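Local coordinates for protein tryptophan decarboxylase 1 (Oryza sativa subsp. japonica, PDB 6KHO) that catalyses the pyridoxal-phosphate-dependent decarboxylation of L-tryptophan to tryptamine and of 5-hydroxy-L-tryptophan to serotonin, acting as a homodimer in the plant's serotonin biosynthesis, at residues D144-M149 with K330-C335; P309-H314 with E403-D408. All coordinates share one frame; numbering follows the deposited sequence.

Contact 1 (D144-M149 with K330-C335); sequences DWLAQM and KWLMTC. With PLP (pyridoxal-5'-phosphate), chain C.
Gln148 NE2, on the helix whose Leu146 and Met149 meet Leu332, donates to Asp144 OD1 at 2.8 Å, one turn back, and also to Ala68 O of the second subunit. Asp144 OD1 lies close to the amide plane of Gln148, 14° out of it. The setting is the large domain of a fold-type I PLP enzyme, where helix 133-149 faces the segment that follows the cofactor lysine. Between the two segments the contact is wholly apolar and small. Leu332 sends its CD2 methyl to Leu146 CD1, 3.9 Å away, and the two side chains run past each other in opposite directions. With Leu146 CG anti to the backbone N (chi1 176°), its CD1 reaches across while the same side chain also packs on Cys340 and Tyr342 of strand 339-343. Met149 bends its thioether so that CE comes within 4.2 Å of that same Leu332 CD2. Within 330-335, Thr334 OG1 gives a hydrogen bond to Leu332 O from above the carbonyl plane. At the other end of this segment sits PLP, hydrogen-bonded to Ser176 OG, Thr175 N and Gly381 N of the second subunit; consistent with the internal aldimine, Lys330 NZ is joined covalently to PLP C4A at 1.4 Å.

Contact 2 (P309-H314 with E403-D408); sequences PEFRHH and EHIRSD. With CA (calcium ion), chain F.
Arg406 and Glu310 meet side-on, the guanidinium offering NE and NH2 to the two carboxylate oxygens. Arg406 NE donates to Glu310 OE1 at 3.1 Å, and Arg406 NH2 to Glu310 OE2, also at 3.1 Å. Both bonds are fairly straight, with N-H...O angles of 160°, and each oxygen accepts on its syn lone pair. The two planar groups are only 9° apart, so this double grip restrains both against rotation. The arginine leaves helix 386-420 with its chain extended from CG to NE and reaches over to the loop. Glu310 answers with a bent chain: its CG sits between the backbone N and the carbonyl carbon (chi1 71°), which lays CG over the rim of one face of the Phe311 ring, 3.5 Å above its plane. Pro309 CD comes within 3.5 Å of Arg406 NH2, the proline crossing the arginine at about a right angle. Were Arg406 replaced by an alanine, the Glu310 carboxylate would probably lose its charged mate and be freer to swing, and Pro309 CD would lose its neighbour NH2. Beneath the ion pair, Phe311 supplies the apolar half of the contact, its CE2 lying 4.2 Å from Ile405 CG2; the ring also touches Val409, one helical turn further on. Elsewhere on this helix segment, Asp408 OD1 binds the calcium ion at 2.4 Å, and five waters complete a roughly octahedral shell. Water 2 also donates to Ser407 OG, and water 3 to Asp408 OD2. The whole is a bidentate arginine-carboxylate salt bridge over a small apolar patch, joining a loop of the PLP domain to the long helix that leads, as in other fold-type I decarboxylases, into the C-terminal domain.

Contact 1 is a buried, purely apolar meeting of methyl groups, whereas contact 2 lies at the surface and relies on an ion pair with a little hydrophobic packing below it. Their centres are 13 Å apart, and segments 330-335 and 403-408 touch directly. Trp331 NE1 lies 2.8 Å from Asp408 OD2, a probable hydrogen bond that would help position the calcium-binding carboxylate. Trp331 O receives another probable bond, from His404 NE2 at 3.0 Å. Helix 386-420 borders both contacts: its Met393 packs on Met149 of contact 1, and its residues 403-408 form one side of contact 2. Contact 1 also reaches the second subunit; contact 2 stays within one chain.

Contact 1 (D144-M149 with K330-C335)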
ATOM      1  N   ASP A 144       2.009  -0.497  19.844  1.00 27.61           N
ATOM      2  CA  ASP A 144       1.897  -0.266  21.279  1.00 28.03           C
ATOM      3  C   ASP A 144       3.013   0.639  21.788  1.00 30.04           C
ATOM      4  O   ASP A 144       2.763   1.556  22.579  1.00 26.55           O
ATOM      5  CB  ASP A 144       1.910  -1.603  22.008  1.00 29.57           C
ATOM      6  CG  ASP A 144       1.390  -1.487  23.414  1.00 40.90           C
ATOM      7  OD1 ASP A 144       2.190  -1.199  24.331  1.00 41.96           O
ATOM      8  OD2 ASP A 144       0.172  -1.652  23.588  1.00 48.51           O
ATOM      9  N   TRP A 145       4.259   0.377  21.370  1.00 25.45           N
ATOM     10  CA  TRP A 145       5.369   1.240  21.763  1.00 25.92           C
ATOM     11  C   TRP A 145       5.127   2.679  21.334  1.00 26.62           C
ATOM     12  O   TRP A 145       5.363   3.612  22.106  1.00 29.21           O
ATOM     13  CB  TRP A 145       6.682   0.751  21.146  1.00 24.89           C
ATOM     14  CG  TRP A 145       7.340  -0.428  21.792  1.00 28.77           C
ATOM     15  CD1 TRP A 145       6.801  -1.312  22.689  1.00 28.56           C
ATOM     16  CD2 TRP A 145       8.686  -0.863  21.557  1.00 26.15           C
ATOM     17  NE1 TRP A 145       7.738  -2.269  23.024  1.00 27.38           N
ATOM     18  CE2 TRP A 145       8.902  -2.010  22.345  1.00 28.27           C
ATOM     19  CE3 TRP A 145       9.730  -0.385  20.759  1.00 24.48           C
ATOM     20  CZ2 TRP A 145      10.127  -2.689  22.354  1.00 28.58           C
ATOM     21  CZ3 TRP A 145      10.941  -1.053  20.770  1.00 27.16           C
ATOM     22  CH2 TRP A 145      11.128  -2.198  21.561  1.00 27.62           C
ATOM     23  N   LEU A 146       4.716   2.882  20.078  1.00 24.19           N
ATOM     24  CA  LEU A 146       4.456   4.241  19.593  1.00 26.76           C
ATOM     25  C   LEU A 146       3.308   4.896  20.362  1.00 28.23           C
ATOM     26  O   LEU A 146       3.361   6.095  20.683  1.00 26.62           O
ATOM     27  CB  LEU A 146       4.142   4.211  18.094  1.00 23.04           C
ATOM     28  CG  LEU A 146       3.744   5.556  17.463  1.00 26.10           C
ATOM     29  CD1 LEU A 146       4.861   6.603  17.634  1.00 24.52           C
ATOM     30  CD2 LEU A 146       3.412   5.356  15.981  1.00 27.97           C
ATOM     31  N   ALA A 147       2.256   4.128  20.658  1.00 27.81           N
ATOM     32  CA  ALA A 147       1.166   4.661  21.468  1.00 27.63           C
ATOM     33  C   ALA A 147       1.666   5.102  22.842  1.00 30.13           C
ATOM     34  O   ALA A 147       1.184   6.097  23.396  1.00 30.41           O
ATOM     35  CB  ALA A 147       0.049   3.622  21.597  1.00 28.18           C
ATOM     36  N   GLN A 148       2.642   4.381  23.404  1.00 31.35           N
ATOM     37  CA  GLN A 148       3.227   4.799  24.679  1.00 31.09           C
ATOM     38  C   GLN A 148       4.009   6.097  24.527  1.00 33.11           C
ATOM     39  O   GLN A 148       3.884   7.001  25.359  1.00 32.72           O
ATOM     40  CB  GLN A 148       4.136   3.711  25.246  1.00 30.34           C
ATOM     41  CG  GLN A 148       3.424   2.450  25.689  1.00 29.84           C
ATOM     42  CD  GLN A 148       4.391   1.385  26.169  1.00 34.67           C
ATOM     43  OE1 GLN A 148       5.263   1.652  26.994  1.00 31.79           O
ATOM     44  NE2 GLN A 148       4.250   0.171  25.643  1.00 31.08           N
ATOM     45  N   MET A 149       4.826   6.208  23.472  1.00 31.86           N
ATOM     46  CA  MET A 149       5.545   7.461  23.227  1.00 31.28           C
ATOM     47  C   MET A 149       4.577   8.634  23.076  1.00 33.38           C
ATOM     48  O   MET A 149       4.828   9.730  23.596  1.00 31.00           O
ATOM     49  CB  MET A 149       6.423   7.342  21.979  1.00 28.60           C
ATOM     50  CG  MET A 149       7.493   6.260  22.046  1.00 32.52           C
ATOM     51  SD  MET A 149       8.872   6.577  20.924  1.00 35.03           S
ATOM     52  CE  MET A 149       8.055   6.669  19.326  1.00 33.07           C
ATOM     53  N   LYS A 330       6.336  10.572   7.711  1.00 27.63           N
ATOM     54  CA  LYS A 330       6.567  12.006   7.606  1.00 28.63           C
ATOM     55  C   LYS A 330       7.725  12.385   8.514  1.00 30.42           C
ATOM     56  O   LYS A 330       8.860  12.510   8.053  1.00 32.72           O
ATOM     57  CB  LYS A 330       5.311  12.800   7.975  1.00 32.48           C
ATOM     58  CG  LYS A 330       4.173  12.569   7.023  1.00 36.69           C
ATOM     59  CD  LYS A 330       4.018  13.705   6.064  1.00 41.91           C
ATOM     60  CE  LYS A 330       2.554  13.910   5.759  1.00 38.59           C
ATOM     61  NZ  LYS A 330       2.347  14.095   4.314  1.00 46.85           N
ATOM     62  N   TRP A 331       7.461  12.494   9.817  1.00 28.51           N
ATOM     63  CA  TRP A 331       8.390  13.123  10.750  1.00 28.37           C
ATOM     64  C   TRP A 331       8.944  12.154  11.799  1.00 28.42           C
ATOM     65  O   TRP A 331       9.368  12.591  12.873  1.00 29.79           O
ATOM     66  CB  TRP A 331       7.678  14.304  11.429  1.00 29.97           C
ATOM     67  CG  TRP A 331       8.565  15.398  11.966  1.00 31.53           C
ATOM     68  CD1 TRP A 331       9.928  15.511  11.838  1.00 32.54           C
ATOM     69  CD2 TRP A 331       8.138  16.535  12.725  1.00 31.07           C
ATOM     70  NE1 TRP A 331      10.367  16.660  12.473  1.00 32.40           N
ATOM     71  CE2 TRP A 331       9.288  17.297  13.029  1.00 32.98           C
ATOM     72  CE3 TRP A 331       6.884  16.988  13.176  1.00 34.18           C
ATOM     73  CZ2 TRP A 331       9.220  18.486  13.763  1.00 33.86           C
ATOM     74  CZ3 TRP A 331       6.821  18.157  13.902  1.00 31.51           C
ATOM     75  CH2 TRP A 331       7.980  18.895  14.189  1.00 34.40           C
ATOM     76  N   LEU A 332       8.967  10.850  11.535  1.00 28.83           N
ATOM     77  CA  LEU A 332       9.529   9.944  12.541  1.00 30.58           C
ATOM     78  C   LEU A 332      10.554   8.983  11.931  1.00 30.01           C
ATOM     79  O   LEU A 332      10.658   7.814  12.329  1.00 31.24           O
ATOM     80  CB  LEU A 332       8.423   9.187  13.274  1.00 28.76           C
ATOM     81  CG  LEU A 332       8.763   8.774  14.709  1.00 34.75           C
ATOM     82  CD1 LEU A 332       8.925  10.010  15.588  1.00 31.89           C
ATOM     83  CD2 LEU A 332       7.714   7.820  15.283  1.00 35.34           C
ATOM     84  N   MET A 333      11.325   9.467  10.951  1.00 28.22           N
ATOM     85  CA  MET A 333      12.544   8.802  10.455  1.00 30.72           C
ATOM     86  C   MET A 333      12.303   7.385   9.947  1.00 29.50           C
ATOM     87  O   MET A 333      13.205   6.543   9.996  1.00 27.84           O
ATOM     88  CB  MET A 333      13.630   8.778  11.531  1.00 29.68           C
ATOM     89  CG  MET A 333      14.308  10.131  11.714  1.00 36.77           C
ATOM     90  SD  MET A 333      15.440  10.132  13.108  1.00 47.82           S
ATOM     91  CE  MET A 333      14.289  10.122  14.437  1.00 36.92           C
ATOM     92  N   THR A 334      11.106   7.109   9.446  1.00 27.37           N
ATOM     93  CA  THR A 334      10.748   5.801   8.911  1.00 28.05           C
ATOM     94  C   THR A 334      10.386   5.975   7.441  1.00 33.63           C
ATOM     95  O   THR A 334       9.444   6.704   7.124  1.00 32.80           O
ATOM     96  CB  THR A 334       9.568   5.210   9.688  1.00 29.71           C
ATOM     97  OG1 THR A 334       9.891   5.116  11.089  1.00 30.62           O
ATOM     98  CG2 THR A 334       9.223   3.839   9.168  1.00 28.48           C
ATOM     99  N   CYS A 335      11.124   5.324   6.541  1.00 27.15           N
ATOM    100  CA  CYS A 335      10.882   5.541   5.117  1.00 27.43           C
ATOM    101  C   CYS A 335       9.470   5.089   4.723  1.00 32.32           C
ATOM    102  O   CYS A 335       8.866   4.216   5.360  1.00 29.65           O
ATOM    103  CB  CYS A 335      11.930   4.794   4.272  1.00 29.00           C
ATOM    104  SG  CYS A 335      12.009   2.974   4.543  1.00 34.08           S
TER
HETATM  105  N1  PLP C 601      -3.051  14.569   5.854  1.00 37.10           N
HETATM  106  C2  PLP C 601      -2.056  15.392   6.343  1.00 35.48           C
HETATM  107  C2A PLP C 601      -2.319  16.364   7.451  1.00 32.79           C
HETATM  108  C3  PLP C 601      -0.783  15.329   5.799  1.00 39.65           C
HETATM  109  O3  PLP C 601       0.201  16.144   6.289  1.00 42.08           O
HETATM  110  C4  PLP C 601      -0.502  14.431   4.776  1.00 42.48           C
HETATM  111  C4A PLP C 601       0.924  14.089   4.452  1.00 39.02           C
HETATM  112  C5  PLP C 601      -1.502  13.605   4.283  1.00 39.98           C
HETATM  113  C6  PLP C 601      -2.782  13.681   4.825  1.00 39.06           C
HETATM  114  C5A PLP C 601      -1.145  12.659   3.155  1.00 41.12           C
HETATM  115  O4P PLP C 601      -2.117  11.668   2.919  1.00 40.92           O
HETATM  116  P   PLP C 601      -1.718  10.259   2.215  1.00 42.61           P
HETATM  117  O1P PLP C 601      -0.911  10.498   0.968  1.00 48.93           O
HETATM  118  O2P PLP C 601      -3.010   9.541   1.914  1.00 41.05           O
HETATM  119  O3P PLP C 601      -0.863   9.404   3.134  1.00 35.88           O

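Contact 2 (P309-H314 with E403-D408)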
ATOM      1  N   PRO A 309       6.565  16.185  25.463  1.00 38.17           N
ATOM      2  CA  PRO A 309       5.526  16.718  26.371  1.00 41.44           C
ATOM      3  C   PRO A 309       5.021  18.106  26.008  1.00 39.02           C
ATOM      4  O   PRO A 309       3.836  18.401  26.204  1.00 39.63           O
ATOM      5  CB  PRO A 309       6.237  16.716  27.732  1.00 42.13           C
ATOM      6  CG  PRO A 309       7.238  15.599  27.631  1.00 45.51           C
ATOM      7  CD  PRO A 309       7.713  15.618  26.195  1.00 38.45           C
ATOM      8  N   GLU A 310       5.883  18.975  25.484  1.00 40.07           N
ATOM      9  CA  GLU A 310       5.463  20.334  25.171  1.00 42.42           C
ATOM     10  C   GLU A 310       4.537  20.415  23.961  1.00 43.23           C
ATOM     11  O   GLU A 310       3.962  21.480  23.717  1.00 42.59           O
ATOM     12  CB  GLU A 310       6.693  21.216  24.949  1.00 42.01           C
ATOM     13  CG  GLU A 310       7.442  20.913  23.669  1.00 42.85           C
ATOM     14  CD  GLU A 310       8.635  19.988  23.879  1.00 43.47           C
ATOM     15  OE1 GLU A 310       9.589  20.078  23.071  1.00 44.23           O
ATOM     16  OE2 GLU A 310       8.619  19.177  24.837  1.00 39.90           O
ATOM     17  N   PHE A 311       4.383  19.333  23.191  1.00 39.01           N
ATOM     18  CA  PHE A 311       3.450  19.311  22.072  1.00 39.44           C
ATOM     19  C   PHE A 311       2.233  18.438  22.328  1.00 37.32           C
ATOM     20  O   PHE A 311       1.255  18.532  21.577  1.00 36.47           O
ATOM     21  CB  PHE A 311       4.150  18.827  20.790  1.00 40.69           C
ATOM     22  CG  PHE A 311       5.264  19.727  20.337  1.00 41.08           C
ATOM     23  CD1 PHE A 311       4.983  20.944  19.739  1.00 40.83           C
ATOM     24  CD2 PHE A 311       6.591  19.357  20.514  1.00 40.58           C
ATOM     25  CE1 PHE A 311       6.002  21.778  19.328  1.00 42.25           C
ATOM     26  CE2 PHE A 311       7.613  20.192  20.112  1.00 43.23           C
ATOM     27  CZ  PHE A 311       7.321  21.403  19.517  1.00 39.27           C
ATOM     28  N   ARG A 312       2.264  17.598  23.365  1.00 36.92           N
ATOM     29  CA  ARG A 312       1.194  16.633  23.580  1.00 36.95           C
ATOM     30  C   ARG A 312      -0.148  17.306  23.876  1.00 39.42           C
ATOM     31  O   ARG A 312      -1.196  16.661  23.741  1.00 38.38           O
ATOM     32  CB  ARG A 312       1.620  15.674  24.703  1.00 39.51           C
ATOM     33  CG  ARG A 312       0.654  14.542  25.043  1.00 37.16           C
ATOM     34  CD  ARG A 312       0.073  13.836  23.819  1.00 35.03           C
ATOM     35  NE  ARG A 312      -0.879  12.814  24.248  1.00 33.55           N
ATOM     36  CZ  ARG A 312      -2.106  13.072  24.700  1.00 37.73           C
ATOM     37  NH1 ARG A 312      -2.551  14.327  24.765  1.00 36.98           N
ATOM     38  NH2 ARG A 312      -2.890  12.075  25.090  1.00 36.73           N
ATOM     39  N   HIS A 313      -0.152  18.601  24.223  1.00 37.66           N
ATOM     40  CA  HIS A 313      -1.422  19.284  24.470  1.00 39.20           C
ATOM     41  C   HIS A 313      -2.270  19.420  23.211  1.00 40.71           C
ATOM     42  O   HIS A 313      -3.495  19.562  23.319  1.00 39.33           O
ATOM     43  CB  HIS A 313      -1.186  20.669  25.079  1.00 39.99           C
ATOM     44  CG  HIS A 313      -0.491  21.624  24.161  1.00 40.48           C
ATOM     45  ND1 HIS A 313      -1.172  22.478  23.320  1.00 40.85           N
ATOM     46  CD2 HIS A 313       0.827  21.858  23.951  1.00 39.29           C
ATOM     47  CE1 HIS A 313      -0.305  23.196  22.630  1.00 38.21           C
ATOM     48  NE2 HIS A 313       0.915  22.839  22.991  1.00 40.61           N
ATOM     49  N   HIS A 314      -1.655  19.376  22.022  1.00 36.55           N
ATOM     50  CA  HIS A 314      -2.431  19.427  20.788  1.00 37.26           C
ATOM     51  C   HIS A 314      -3.340  18.220  20.621  1.00 36.50           C
ATOM     52  O   HIS A 314      -4.225  18.246  19.758  1.00 33.76           O
ATOM     53  CB  HIS A 314      -1.503  19.532  19.571  1.00 35.79           C
ATOM     54  CG  HIS A 314      -0.763  20.830  19.491  1.00 39.02           C
ATOM     55  ND1 HIS A 314      -1.401  22.041  19.319  1.00 37.71           N
ATOM     56  CD2 HIS A 314       0.560  21.109  19.566  1.00 39.76           C
ATOM     57  CE1 HIS A 314      -0.502  23.007  19.282  1.00 40.47           C
ATOM     58  NE2 HIS A 314       0.697  22.470  19.430  1.00 40.59           N
ATOM     59  N   GLU A 403      14.664  14.343  20.708  1.00 34.83           N
ATOM     60  CA  GLU A 403      15.610  15.395  20.334  1.00 37.21           C
ATOM     61  C   GLU A 403      15.591  15.652  18.831  1.00 36.08           C
ATOM     62  O   GLU A 403      15.859  16.775  18.396  1.00 37.38           O
ATOM     63  CB  GLU A 403      17.017  15.047  20.824  1.00 36.29           C
ATOM     64  CG  GLU A 403      18.083  16.157  20.666  1.00 43.50           C
ATOM     65  CD  GLU A 403      17.553  17.593  20.865  1.00 46.07           C
ATOM     66  OE1 GLU A 403      16.890  17.881  21.894  1.00 43.67           O
ATOM     67  OE2 GLU A 403      17.817  18.445  19.986  1.00 46.63           O
ATOM     68  N   HIS A 404      15.248  14.639  18.025  1.00 34.59           N
ATOM     69  CA  HIS A 404      15.065  14.843  16.589  1.00 33.37           C
ATOM     70  C   HIS A 404      13.898  15.794  16.306  1.00 33.84           C
ATOM     71  O   HIS A 404      14.027  16.715  15.491  1.00 38.25           O
ATOM     72  CB  HIS A 404      14.882  13.480  15.896  1.00 36.82           C
ATOM     73  CG  HIS A 404      13.919  13.485  14.741  1.00 33.49           C
ATOM     74  ND1 HIS A 404      14.235  14.015  13.508  1.00 36.19           N
ATOM     75  CD2 HIS A 404      12.664  12.984  14.623  1.00 34.20           C
ATOM     76  CE1 HIS A 404      13.212  13.861  12.686  1.00 37.76           C
ATOM     77  NE2 HIS A 404      12.243  13.241  13.340  1.00 35.77           N
ATOM     78  N   ILE A 405      12.760  15.606  16.979  1.00 32.71           N
ATOM     79  CA  ILE A 405      11.658  16.567  16.851  1.00 34.35           C
ATOM     80  C   ILE A 405      12.118  17.963  17.262  1.00 34.52           C
ATOM     81  O   ILE A 405      11.909  18.945  16.538  1.00 33.67           O
ATOM     82  CB  ILE A 405      10.441  16.127  17.690  1.00 30.37           C
ATOM     83  CG1 ILE A 405       9.874  14.783  17.216  1.00 31.43           C
ATOM     84  CG2 ILE A 405       9.359  17.231  17.704  1.00 34.17           C
ATOM     85  CD1 ILE A 405       9.343  14.795  15.801  1.00 30.31           C
ATOM     86  N   ARG A 406      12.744  18.070  18.438  1.00 34.89           N
ATOM     87  CA  ARG A 406      13.047  19.378  19.022  1.00 37.12           C
ATOM     88  C   ARG A 406      14.092  20.139  18.213  1.00 38.51           C
ATOM     89  O   ARG A 406      14.019  21.368  18.096  1.00 36.97           O
ATOM     90  CB  ARG A 406      13.510  19.203  20.468  1.00 34.70           C
ATOM     91  CG  ARG A 406      12.408  18.673  21.369  1.00 35.71           C
ATOM     92  CD  ARG A 406      12.911  18.227  22.735  1.00 36.12           C
ATOM     93  NE  ARG A 406      11.794  18.012  23.652  1.00 40.38           N
ATOM     94  CZ  ARG A 406      11.841  17.223  24.723  1.00 41.77           C
ATOM     95  NH1 ARG A 406      12.953  16.565  25.025  1.00 36.09           N
ATOM     96  NH2 ARG A 406      10.771  17.089  25.493  1.00 40.75           N
ATOM     97  N   SER A 407      15.084  19.435  17.664  1.00 34.60           N
ATOM     98  CA  SER A 407      16.096  20.116  16.869  1.00 37.45           C
ATOM     99  C   SER A 407      15.524  20.616  15.548  1.00 38.43           C
ATOM    100  O   SER A 407      15.943  21.671  15.058  1.00 37.55           O
ATOM    101  CB  SER A 407      17.304  19.200  16.643  1.00 39.90           C
ATOM    102  OG  SER A 407      16.927  18.005  15.978  1.00 40.93           O
ATOM    103  N   ASP A 408      14.549  19.899  14.970  1.00 36.02           N
ATOM    104  CA  ASP A 408      13.880  20.410  13.773  1.00 35.20           C
ATOM    105  C   ASP A 408      13.077  21.659  14.091  1.00 35.12           C
ATOM    106  O   ASP A 408      13.048  22.609  13.298  1.00 34.88           O
ATOM    107  CB  ASP A 408      12.950  19.354  13.173  1.00 33.08           C
ATOM    108  CG  ASP A 408      13.696  18.294  12.402  1.00 36.56           C
ATOM    109  OD1 ASP A 408      14.907  18.474  12.194  1.00 33.67           O
ATOM    110  OD2 ASP A 408      13.068  17.295  11.995  1.00 34.93           O
TER
HETATM  111 CA    CA F 604      16.731  17.103  11.595  1.00 38.63          CA
HETATM  112  O   HOH W   1      15.970  15.860  13.463  1.00 35.83           O
HETATM  113  O   HOH W   2      17.967  17.956  13.223  1.00 42.04           O
HETATM  114  O   HOH W   3      14.847  15.889  10.615  1.00 34.41           O
HETATM  115  O   HOH W   4      17.112  17.903   9.418  1.00 37.49           O
HETATM  116  O   HOH W   5      18.085  15.101  11.162  1.00 42.39           O